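Local coordinates for putative gdp-fucose protein o-fucosyltransferase 1 (Caenorhabditis elegans, PDB 3ZY2) that is a GT-B-fold member of the GDP-fucose protein O-fucosyltransferase family that holds guanosine-5'-diphosphate in the cleft between its two domains, at residues Met17-Asn22 / Arg219-Trp224; Val225-His230 / Arg237-Ser242. All coordinates share one frame; numbering follows the deposited sequence.

Contact 1: Met17-Asn22 / Arg219-Trp224. With GDP (guanosine-5'-diphosphate), chain C.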
ATOM      1  N   MET A  17       5.366  -4.154 -10.373  1.00 16.97           N
ATOM      2  CA  MET A  17       5.592  -5.279  -9.488  1.00 17.85           C
ATOM      3  C   MET A  17       5.920  -6.568 -10.220  1.00 16.20           C
ATOM      4  O   MET A  17       5.161  -7.048 -11.060  1.00 16.12           O
ATOM      5  CB  MET A  17       4.402  -5.506  -8.576  1.00 18.73           C
ATOM      6  CG  MET A  17       4.672  -6.618  -7.617  1.00 21.62           C
ATOM      7  SD  MET A  17       3.489  -6.707  -6.294  1.00 24.72           S
ATOM      8  CE  MET A  17       2.060  -7.270  -7.189  1.00 23.92           C
ATOM      9  N   GLY A  18       7.079  -7.109  -9.880  1.00 15.71           N
ATOM     10  CA  GLY A  18       7.504  -8.399 -10.394  1.00 15.46           C
ATOM     11  C   GLY A  18       7.885  -8.437 -11.868  1.00 14.47           C
ATOM     12  O   GLY A  18       7.953  -7.413 -12.559  1.00 14.37           O
ATOM     13  N   ARG A  19       8.177  -9.643 -12.335  1.00 14.00           N
ATOM     14  CA  ARG A  19       8.578  -9.871 -13.712  1.00 12.88           C
ATOM     15  C   ARG A  19       7.368 -10.107 -14.609  1.00 11.71           C
ATOM     16  O   ARG A  19       6.244  -9.795 -14.211  1.00 11.30           O
ATOM     17  CB  ARG A  19       9.585 -11.002 -13.748  1.00 13.07           C
ATOM     18  CG  ARG A  19      10.871 -10.547 -13.008  1.00 17.42           C
ATOM     19  CD  ARG A  19      11.369 -11.686 -12.159  1.00 26.45           C
ATOM     20  NE  ARG A  19      12.404 -12.340 -12.912  1.00 29.26           N
ATOM     21  CZ  ARG A  19      12.923 -13.539 -12.672  1.00 29.50           C
ATOM     22  NH1 ARG A  19      12.473 -14.318 -11.684  1.00 27.40           N
ATOM     23  NH2 ARG A  19      13.891 -13.956 -13.471  1.00 31.49           N
ATOM     24  N   PHE A  20       7.590 -10.570 -15.839  1.00 11.75           N
ATOM     25  CA  PHE A  20       6.531 -10.511 -16.871  1.00 11.00           C
ATOM     26  C   PHE A  20       5.220 -11.170 -16.492  1.00 11.38           C
ATOM     27  O   PHE A  20       4.135 -10.604 -16.748  1.00 12.42           O
ATOM     28  CB  PHE A  20       7.041 -11.082 -18.189  1.00 10.82           C
ATOM     29  CG  PHE A  20       6.135 -10.833 -19.357  1.00 10.30           C
ATOM     30  CD1 PHE A  20       5.844  -9.528 -19.762  1.00 10.82           C
ATOM     31  CD2 PHE A  20       5.618 -11.898 -20.090  1.00 10.41           C
ATOM     32  CE1 PHE A  20       5.026  -9.294 -20.868  1.00 11.22           C
ATOM     33  CE2 PHE A  20       4.815 -11.694 -21.186  1.00 11.07           C
ATOM     34  CZ  PHE A  20       4.501 -10.398 -21.591  1.00 11.24           C
ATOM     35  N   GLY A  21       5.296 -12.333 -15.854  1.00 11.01           N
ATOM     36  CA  GLY A  21       4.056 -13.003 -15.462  1.00 11.21           C
ATOM     37  C   GLY A  21       3.257 -12.177 -14.470  1.00 11.10           C
ATOM     38  O   GLY A  21       2.038 -12.102 -14.573  1.00 11.93           O
ATOM     39  N   ASN A  22       3.928 -11.549 -13.513  1.00 11.34           N
ATOM     40  CA  ASN A  22       3.228 -10.662 -12.565  1.00 11.69           C
ATOM     41  C   ASN A  22       2.635  -9.428 -13.254  1.00 11.29           C
ATOM     42  O   ASN A  22       1.513  -9.001 -12.935  1.00 11.73           O
ATOM     43  CB  ASN A  22       4.171 -10.167 -11.440  1.00 12.45           C
ATOM     44  CG  ASN A  22       4.650 -11.266 -10.469  1.00 15.11           C
ATOM     45  OD1 ASN A  22       5.350 -10.942  -9.504  1.00 15.70           O
ATOM     46  ND2 ASN A  22       4.309 -12.527 -10.715  1.00 14.99           N
ATOM     47  N   ARG A 219      10.208 -24.292 -14.324  1.00 15.70           N
ATOM     48  CA  ARG A 219      10.595 -23.153 -13.510  1.00 17.23           C
ATOM     49  C   ARG A 219      11.498 -23.725 -12.424  1.00 18.75           C
ATOM     50  O   ARG A 219      11.043 -24.470 -11.544  1.00 19.67           O
ATOM     51  CB  ARG A 219       9.332 -22.515 -12.904  1.00 16.48           C
ATOM     52  CG  ARG A 219       9.589 -21.214 -12.141  1.00 15.88           C
ATOM     53  CD  ARG A 219       9.903 -20.023 -13.025  1.00 16.34           C
ATOM     54  NE  ARG A 219       9.715 -18.795 -12.251  1.00 16.28           N
ATOM     55  CZ  ARG A 219      10.656 -18.204 -11.529  1.00 18.02           C
ATOM     56  NH1 ARG A 219      11.887 -18.697 -11.498  1.00 20.08           N
ATOM     57  NH2 ARG A 219      10.381 -17.103 -10.853  1.00 20.18           N
ATOM     58  N   ASN A 220      12.787 -23.414 -12.498  1.00 20.73           N
ATOM     59  CA  ASN A 220      13.740 -24.087 -11.618  1.00 22.29           C
ATOM     60  C   ASN A 220      14.995 -23.324 -11.204  1.00 24.27           C
ATOM     61  O   ASN A 220      15.939 -23.947 -10.723  1.00 25.20           O
ATOM     62  CB  ASN A 220      14.125 -25.482 -12.161  1.00 22.93           C
ATOM     63  CG  ASN A 220      14.658 -25.444 -13.582  1.00 23.59           C
ATOM     64  OD1 ASN A 220      15.242 -24.455 -14.033  1.00 24.07           O
ATOM     65  ND2 ASN A 220      14.445 -26.535 -14.301  1.00 20.99           N
ATOM     66  N   ASP A 221      15.003 -21.999 -11.340  1.00 24.51           N
ATOM     67  CA  ASP A 221      16.156 -21.236 -10.822  1.00 26.36           C
ATOM     68  C   ASP A 221      16.234 -21.289  -9.290  1.00 27.38           C
ATOM     69  O   ASP A 221      15.291 -21.724  -8.632  1.00 26.83           O
ATOM     70  CB  ASP A 221      16.215 -19.811 -11.390  1.00 26.30           C
ATOM     71  CG  ASP A 221      15.197 -18.863 -10.771  1.00 27.88           C
ATOM     72  OD1 ASP A 221      14.498 -19.210  -9.789  1.00 32.36           O
ATOM     73  OD2 ASP A 221      15.104 -17.728 -11.275  1.00 33.91           O
ATOM     74  N   ALA A 222      17.380 -20.885  -8.732  1.00 28.41           N
ATOM     75  CA  ALA A 222      17.647 -21.062  -7.300  1.00 30.18           C
ATOM     76  C   ALA A 222      16.641 -20.359  -6.386  1.00 30.04           C
ATOM     77  O   ALA A 222      16.236 -20.923  -5.367  1.00 30.15           O
ATOM     78  CB  ALA A 222      19.070 -20.625  -6.967  1.00 31.39           C
ATOM     79  N   ASP A 223      16.248 -19.143  -6.767  1.00 29.24           N
ATOM     80  CA  ASP A 223      15.261 -18.342  -6.024  1.00 29.85           C
ATOM     81  C   ASP A 223      13.897 -19.025  -5.968  1.00 28.35           C
ATOM     82  O   ASP A 223      13.148 -18.859  -5.005  1.00 28.37           O
ATOM     83  CB  ASP A 223      15.073 -16.963  -6.672  1.00 30.21           C
ATOM     84  CG  ASP A 223      16.227 -16.000  -6.392  1.00 34.36           C
ATOM     85  OD1 ASP A 223      17.248 -16.395  -5.767  1.00 39.80           O
ATOM     86  OD2 ASP A 223      16.102 -14.824  -6.813  1.00 37.89           O
ATOM     87  N   TRP A 224      13.566 -19.769  -7.019  1.00 26.85           N
ATOM     88  CA  TRP A 224      12.282 -20.467  -7.078  1.00 25.31           C
ATOM     89  C   TRP A 224      12.213 -21.596  -6.068  1.00 26.73           C
ATOM     90  O   TRP A 224      11.218 -21.763  -5.369  1.00 25.22           O
ATOM     91  CB  TRP A 224      12.051 -21.040  -8.475  1.00 24.21           C
ATOM     92  CG  TRP A 224      10.702 -21.687  -8.638  1.00 21.89           C
ATOM     93  CD1 TRP A 224      10.431 -23.018  -8.628  1.00 22.75           C
ATOM     94  CD2 TRP A 224       9.450 -21.017  -8.777  1.00 20.59           C
ATOM     95  NE1 TRP A 224       9.083 -23.228  -8.793  1.00 20.46           N
ATOM     96  CE2 TRP A 224       8.456 -22.017  -8.896  1.00 19.96           C
ATOM     97  CE3 TRP A 224       9.073 -19.675  -8.852  1.00 21.98           C
ATOM     98  CZ2 TRP A 224       7.107 -21.711  -9.074  1.00 19.17           C
ATOM     99  CZ3 TRP A 224       7.734 -19.366  -9.032  1.00 20.57           C
ATOM    100  CH2 TRP A 224       6.770 -20.375  -9.139  1.00 18.08           C
TER
HETATM  101  PB  GDP C1381       6.821 -16.366 -11.847  0.50 29.74           P
HETATM  102  O1B GDP C1381       7.186 -17.549 -12.666  0.50 17.02           O
HETATM  103  O2B GDP C1381       5.413 -15.908 -11.350  0.50 22.43           O
HETATM  104  O3B GDP C1381       8.096 -15.495 -11.271  0.50 23.19           O
HETATM  105  O3A GDP C1381       6.870 -15.560 -13.365  0.50 15.80           O
HETATM  106  PA  GDP C1381       7.310 -13.921 -13.629  0.50 25.82           P
HETATM  107  O1A GDP C1381       7.115 -14.242 -15.331  0.50 17.65           O
HETATM  108  O2A GDP C1381       6.729 -12.904 -13.002  0.50 10.46           O
HETATM  109  O5' GDP C1381       8.948 -14.296 -13.000  0.50 24.32           O
HETATM  110  C5' GDP C1381       9.259 -15.052 -14.000  0.50 20.91           C
HETATM  111  C4' GDP C1381      10.392 -14.996 -14.723  0.50 28.72           C
HETATM  112  O4' GDP C1381      11.589 -15.657 -14.815  0.50 28.48           O
HETATM  113  C3' GDP C1381       9.888 -14.809 -16.003  0.50 23.44           C
HETATM  114  O3' GDP C1381       9.464 -13.324 -16.797  0.50 21.22           O
HETATM  115  C2' GDP C1381      11.529 -14.870 -17.458  0.50 50.32           C
HETATM  116  O2' GDP C1381      12.081 -13.640 -17.294  0.50 20.56           O
HETATM  117  C1' GDP C1381      12.047 -15.933 -16.505  0.50 29.92           C
HETATM  118  N9  GDP C1381      11.490 -17.033 -16.867  0.50 25.66           N
HETATM  119  C8  GDP C1381      10.331 -18.061 -15.901  0.50 26.93           C
HETATM  120  N7  GDP C1381      10.317 -18.842 -16.934  0.50 30.98           N
HETATM  121  C5  GDP C1381      10.897 -18.800 -18.068  0.50 21.33           C
HETATM  122  C6  GDP C1381      11.179 -19.523 -19.623  0.50 26.25           C
HETATM  123  O6  GDP C1381      10.555 -20.479 -19.658  0.50 22.12           O
HETATM  124  N1  GDP C1381      11.865 -18.861 -20.124  0.50 22.09           N
HETATM  125  C2  GDP C1381      12.545 -17.821 -20.092  0.50 23.77           C
HETATM  126  N2  GDP C1381      13.164 -17.360 -20.723  0.50 19.79           N
HETATM  127  N3  GDP C1381      12.611 -16.824 -18.872  0.50 25.23           N
HETATM  128  C4  GDP C1381      11.728 -17.450 -17.917  0.50 22.66           C
HETATM  129  O   HOH W   1      13.008 -16.681  -9.358  1.00 28.58           O
HETATM  130  O   HOH W   2      13.819 -16.688 -13.142  1.00 30.57           O

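Contact 2: Val225-His230 / Arg237-Ser242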
ATOM      1  N   VAL A 225      13.269 -22.396  -6.006  1.00 28.33           N
ATOM      2  CA  VAL A 225      13.247 -23.548  -5.112  1.00 31.50           C
ATOM      3  C   VAL A 225      13.094 -23.065  -3.666  1.00 32.38           C
ATOM      4  O   VAL A 225      12.466 -23.735  -2.845  1.00 33.71           O
ATOM      5  CB  VAL A 225      14.463 -24.503  -5.314  1.00 32.53           C
ATOM      6  CG1 VAL A 225      14.691 -24.765  -6.807  1.00 33.02           C
ATOM      7  CG2 VAL A 225      15.732 -23.976  -4.638  1.00 35.49           C
ATOM      8  N   ARG A 226      13.625 -21.878  -3.388  1.00 33.51           N
ATOM      9  CA  ARG A 226      13.500 -21.271  -2.066  1.00 34.93           C
ATOM     10  C   ARG A 226      12.082 -20.776  -1.766  1.00 34.55           C
ATOM     11  O   ARG A 226      11.596 -20.940  -0.647  1.00 35.12           O
ATOM     12  CB  ARG A 226      14.541 -20.166  -1.858  1.00 35.79           C
ATOM     13  CG  ARG A 226      15.978 -20.691  -1.759  1.00 38.67           C
ATOM     14  CD  ARG A 226      16.932 -19.632  -1.209  1.00 42.41           C
ATOM     15  NE  ARG A 226      16.630 -18.311  -1.759  1.00 43.73           N
ATOM     16  CZ  ARG A 226      17.251 -17.750  -2.796  1.00 45.31           C
ATOM     17  NH1 ARG A 226      18.248 -18.376  -3.417  1.00 45.91           N
ATOM     18  NH2 ARG A 226      16.873 -16.544  -3.203  1.00 45.91           N
ATOM     19  N   VAL A 227      11.434 -20.172  -2.763  1.00 33.57           N
ATOM     20  CA  VAL A 227      10.016 -19.809  -2.689  1.00 33.23           C
ATOM     21  C   VAL A 227       9.144 -21.024  -2.315  1.00 32.83           C
ATOM     22  O   VAL A 227       8.302 -20.955  -1.408  1.00 33.43           O
ATOM     23  CB  VAL A 227       9.556 -19.151  -4.030  1.00 32.50           C
ATOM     24  CG1 VAL A 227       8.033 -19.182  -4.221  1.00 33.27           C
ATOM     25  CG2 VAL A 227      10.091 -17.726  -4.132  1.00 34.08           C
ATOM     26  N   CYS A 228       9.380 -22.145  -2.990  1.00 31.31           N
ATOM     27  CA  CYS A 228       8.613 -23.358  -2.767  1.00 30.62           C
ATOM     28  C   CYS A 228       8.889 -23.976  -1.397  1.00 32.76           C
ATOM     29  O   CYS A 228       7.979 -24.511  -0.760  1.00 32.42           O
ATOM     30  CB  CYS A 228       8.919 -24.370  -3.869  1.00 29.86           C
ATOM     31  SG  CYS A 228       8.502 -23.758  -5.530  1.00 24.34           S
ATOM     32  N   GLU A 229      10.140 -23.902  -0.953  1.00 34.06           N
ATOM     33  CA  GLU A 229      10.527 -24.539   0.311  1.00 36.94           C
ATOM     34  C   GLU A 229       9.919 -23.817   1.517  1.00 37.69           C
ATOM     35  O   GLU A 229       9.872 -24.365   2.619  1.00 38.74           O
ATOM     36  CB  GLU A 229      12.052 -24.685   0.425  1.00 38.01           C
ATOM     37  CG  GLU A 229      12.811 -23.410   0.776  1.00 41.83           C
ATOM     38  CD  GLU A 229      14.325 -23.552   0.637  1.00 46.15           C
ATOM     39  OE1 GLU A 229      14.789 -24.541   0.018  1.00 47.48           O
ATOM     40  OE2 GLU A 229      15.047 -22.666   1.145  1.00 48.26           O
ATOM     41  N   HIS A 230       9.437 -22.596   1.291  1.00 37.54           N
ATOM     42  CA  HIS A 230       8.764 -21.825   2.335  1.00 38.87           C
ATOM     43  C   HIS A 230       7.265 -22.120   2.468  1.00 38.42           C
ATOM     44  O   HIS A 230       6.616 -21.617   3.388  1.00 39.20           O
ATOM     45  CB  HIS A 230       8.990 -20.324   2.127  1.00 39.16           C
ATOM     46  CG  HIS A 230      10.320 -19.840   2.613  1.00 42.25           C
ATOM     47  ND1 HIS A 230      11.425 -19.746   1.793  1.00 44.31           N
ATOM     48  CD2 HIS A 230      10.725 -19.425   3.837  1.00 45.44           C
ATOM     49  CE1 HIS A 230      12.452 -19.291   2.489  1.00 45.59           C
ATOM     50  NE2 HIS A 230      12.054 -19.088   3.733  1.00 47.37           N
ATOM     51  N   ARG A 237      -2.375 -21.058   1.856  1.00 25.43           N
ATOM     52  CA  ARG A 237      -2.827 -19.859   1.144  1.00 25.27           C
ATOM     53  C   ARG A 237      -2.406 -19.910  -0.310  1.00 24.73           C
ATOM     54  O   ARG A 237      -1.432 -20.597  -0.654  1.00 24.78           O
ATOM     55  CB  ARG A 237      -2.249 -18.586   1.768  1.00 25.28           C
ATOM     56  CG  ARG A 237      -2.693 -18.343   3.198  1.00 25.82           C
ATOM     57  CD  ARG A 237      -4.210 -18.261   3.315  1.00 27.60           C
ATOM     58  NE  ARG A 237      -4.600 -17.773   4.634  1.00 28.24           N
ATOM     59  CZ  ARG A 237      -5.849 -17.729   5.096  1.00 31.09           C
ATOM     60  NH1 ARG A 237      -6.869 -18.146   4.351  1.00 31.47           N
ATOM     61  NH2 ARG A 237      -6.078 -17.259   6.317  1.00 34.02           N
ATOM     62  N   PRO A 238      -3.122 -19.164  -1.177  1.00 23.77           N
ATOM     63  CA  PRO A 238      -2.637 -18.989  -2.539  1.00 23.21           C
ATOM     64  C   PRO A 238      -1.213 -18.459  -2.556  1.00 23.23           C
ATOM     65  O   PRO A 238      -0.816 -17.610  -1.719  1.00 23.28           O
ATOM     66  CB  PRO A 238      -3.590 -17.948  -3.117  1.00 22.52           C
ATOM     67  CG  PRO A 238      -4.869 -18.212  -2.378  1.00 23.91           C
ATOM     68  CD  PRO A 238      -4.426 -18.506  -0.973  1.00 24.39           C
ATOM     69  N   LEU A 239      -0.442 -18.985  -3.497  1.00 22.54           N
ATOM     70  CA  LEU A 239       0.898 -18.504  -3.725  1.00 22.09           C
ATOM     71  C   LEU A 239       0.985 -18.247  -5.207  1.00 20.52           C
ATOM     72  O   LEU A 239       0.890 -19.182  -6.013  1.00 20.59           O
ATOM     73  CB  LEU A 239       1.918 -19.545  -3.277  1.00 22.37           C
ATOM     74  CG  LEU A 239       3.390 -19.164  -3.486  1.00 23.77           C
ATOM     75  CD1 LEU A 239       3.816 -17.915  -2.664  1.00 25.42           C
ATOM     76  CD2 LEU A 239       4.275 -20.364  -3.163  1.00 24.02           C
ATOM     77  N   PHE A 240       1.100 -16.976  -5.562  1.00 20.20           N
ATOM     78  CA  PHE A 240       1.211 -16.571  -6.951  1.00 20.06           C
ATOM     79  C   PHE A 240       0.047 -17.136  -7.758  1.00 19.14           C
ATOM     80  O   PHE A 240      -1.094 -16.878  -7.407  1.00 20.53           O
ATOM     81  CB  PHE A 240       2.592 -16.949  -7.487  1.00 20.70           C
ATOM     82  CG  PHE A 240       3.723 -16.302  -6.728  1.00 21.91           C
ATOM     83  CD1 PHE A 240       3.576 -15.033  -6.178  1.00 24.56           C
ATOM     84  CD2 PHE A 240       4.930 -16.974  -6.555  1.00 25.51           C
ATOM     85  CE1 PHE A 240       4.633 -14.441  -5.439  1.00 25.85           C
ATOM     86  CE2 PHE A 240       5.980 -16.389  -5.848  1.00 26.37           C
ATOM     87  CZ  PHE A 240       5.825 -15.128  -5.293  1.00 27.74           C
ATOM     88  N   ALA A 241       0.320 -17.939  -8.788  1.00 17.62           N
ATOM     89  CA  ALA A 241      -0.740 -18.396  -9.684  1.00 16.53           C
ATOM     90  C   ALA A 241      -1.423 -19.693  -9.247  1.00 16.71           C
ATOM     91  O   ALA A 241      -2.181 -20.294 -10.019  1.00 16.87           O
ATOM     92  CB  ALA A 241      -0.196 -18.543 -11.105  1.00 15.61           C
ATOM     93  N   SER A 242      -1.162 -20.145  -8.024  1.00 17.34           N
ATOM     94  CA  SER A 242      -1.581 -21.494  -7.628  1.00 18.08           C
ATOM     95  C   SER A 242      -3.088 -21.799  -7.763  1.00 18.44           C
ATOM     96  O   SER A 242      -3.477 -22.957  -7.900  1.00 18.56           O
ATOM     97  CB  SER A 242      -1.076 -21.804  -6.218  1.00 19.68           C
ATOM     98  OG  SER A 242      -1.638 -20.891  -5.292  1.00 20.57           O
TER

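Contact 1: Met17-Asn22 / Arg219-Trp224
R19 and R219 approach each other over the sugar of GDP: R19 NH1 comes within 3.6 Å of R219 NH2, and the two guanidinium planes stand 85° apart. O4' of GDP lies over a face of both groups, near the rim of R19 and above the centre of R219. R219 is gripped by phosphate oxygens and carboxylates. Its CG is anti to the backbone N (chi1 -174°) and the chain bends at chi2, which sets the guanidinium edge against the beta-phosphate. R219 NE gives a nearly straight bond to O1B of GDP (2.8 Å), and R219 NH2 donates to O3B. W224 CE3 lies 3.3 Å above the opposite face of the R219 guanidinium. R219 NH1 pairs with D221 OD1 (3.2 Å) and with D288 beyond the segments, so phosphate and carboxylates together set the rotation of the group. D221 OD1 also caps its helix, accepting from W224 N at 3.0 Å. R19 NH1 stays 4.3 Å from D221 OD2, too far for a salt bridge, while R19 NH2 donates to water 2. From the other segment, G21 N donates to O1A of GDP (2.7 Å) and N22 N to O2A. The diphosphate thus lies between the start of helix 20-37, which follows strand 10-13 of one parallel sheet, and the loop leading into helix 222-229, which follows strand 213-218 of the other.

Contact 2: Val225-His230 / Arg237-Ser242
V227 points from helix 222-229 at L239 and F240, in the loop after it, where a type II' beta turn runs from L239 to S242. The contact is small and apolar, and one methyl carries the valine's share of it. With chi1 at 160°, V227 CG1 is anti to the backbone N and extends from the helix to meet L239 CD2 at 4.1 Å and F240 CE2 at 3.8 Å. Its approach to the F240 ring is oblique.

L239 has CG anti to its own backbone N. Of its two methyls, CD2 goes to the valine, whereas CD1 sits over the centre of one face of the F240 ring, 4.1 Å above the plane. Adjacent residues of the loop therefore pack on each other as well as on the helix. F240 takes the second position of the turn with a positive phi of 54°, as a type II' turn requires. Its CB points toward the helix, and with CG anti to the carbonyl carbon (chi1 -60°) the ring's CE2 reaches V227 CG1. The turn is closed by S242 N, which donates to L239 O at 3.0 Å.

Other parts of the fold surround the pair: T335 of helix 335-346 touches F240, and L255 and V333 touch L239. E111 of the second subunit packs on both V227 and F240. C228, next along the helix, is tied by a disulfide to C260.

H230 turns its imidazole away from the loop, back to the helix. Its ND1 donates to R226 O at 2.7 Å; the oxygen lies close to the ring plane, but the nitrogen stands above the plane of the R226 carbonyl.

Overall arrangement
Contacts 1 and 2 follow one another along helix 222-229. Its first turn and the loop before it face GDP in contact 1, and its later turns meet the loop 237-242 in contact 2. Their centres are about 11 Å apart, and they touch directly where N220 O lies 4.2 Å from V225 CG1. Contact 1 supplies R19, F20, G21, N22 and R219 to the nucleotide pocket. Contact 2 borders the same region: the nearest atoms of the F240 side chain and GDP are about 5 Å apart, as are those of F240 and a bound manganese ion; the R219 side chain also has manganese at about 4 Å. E111 of the second subunit also packs on R219, so both contacts touch the other subunit.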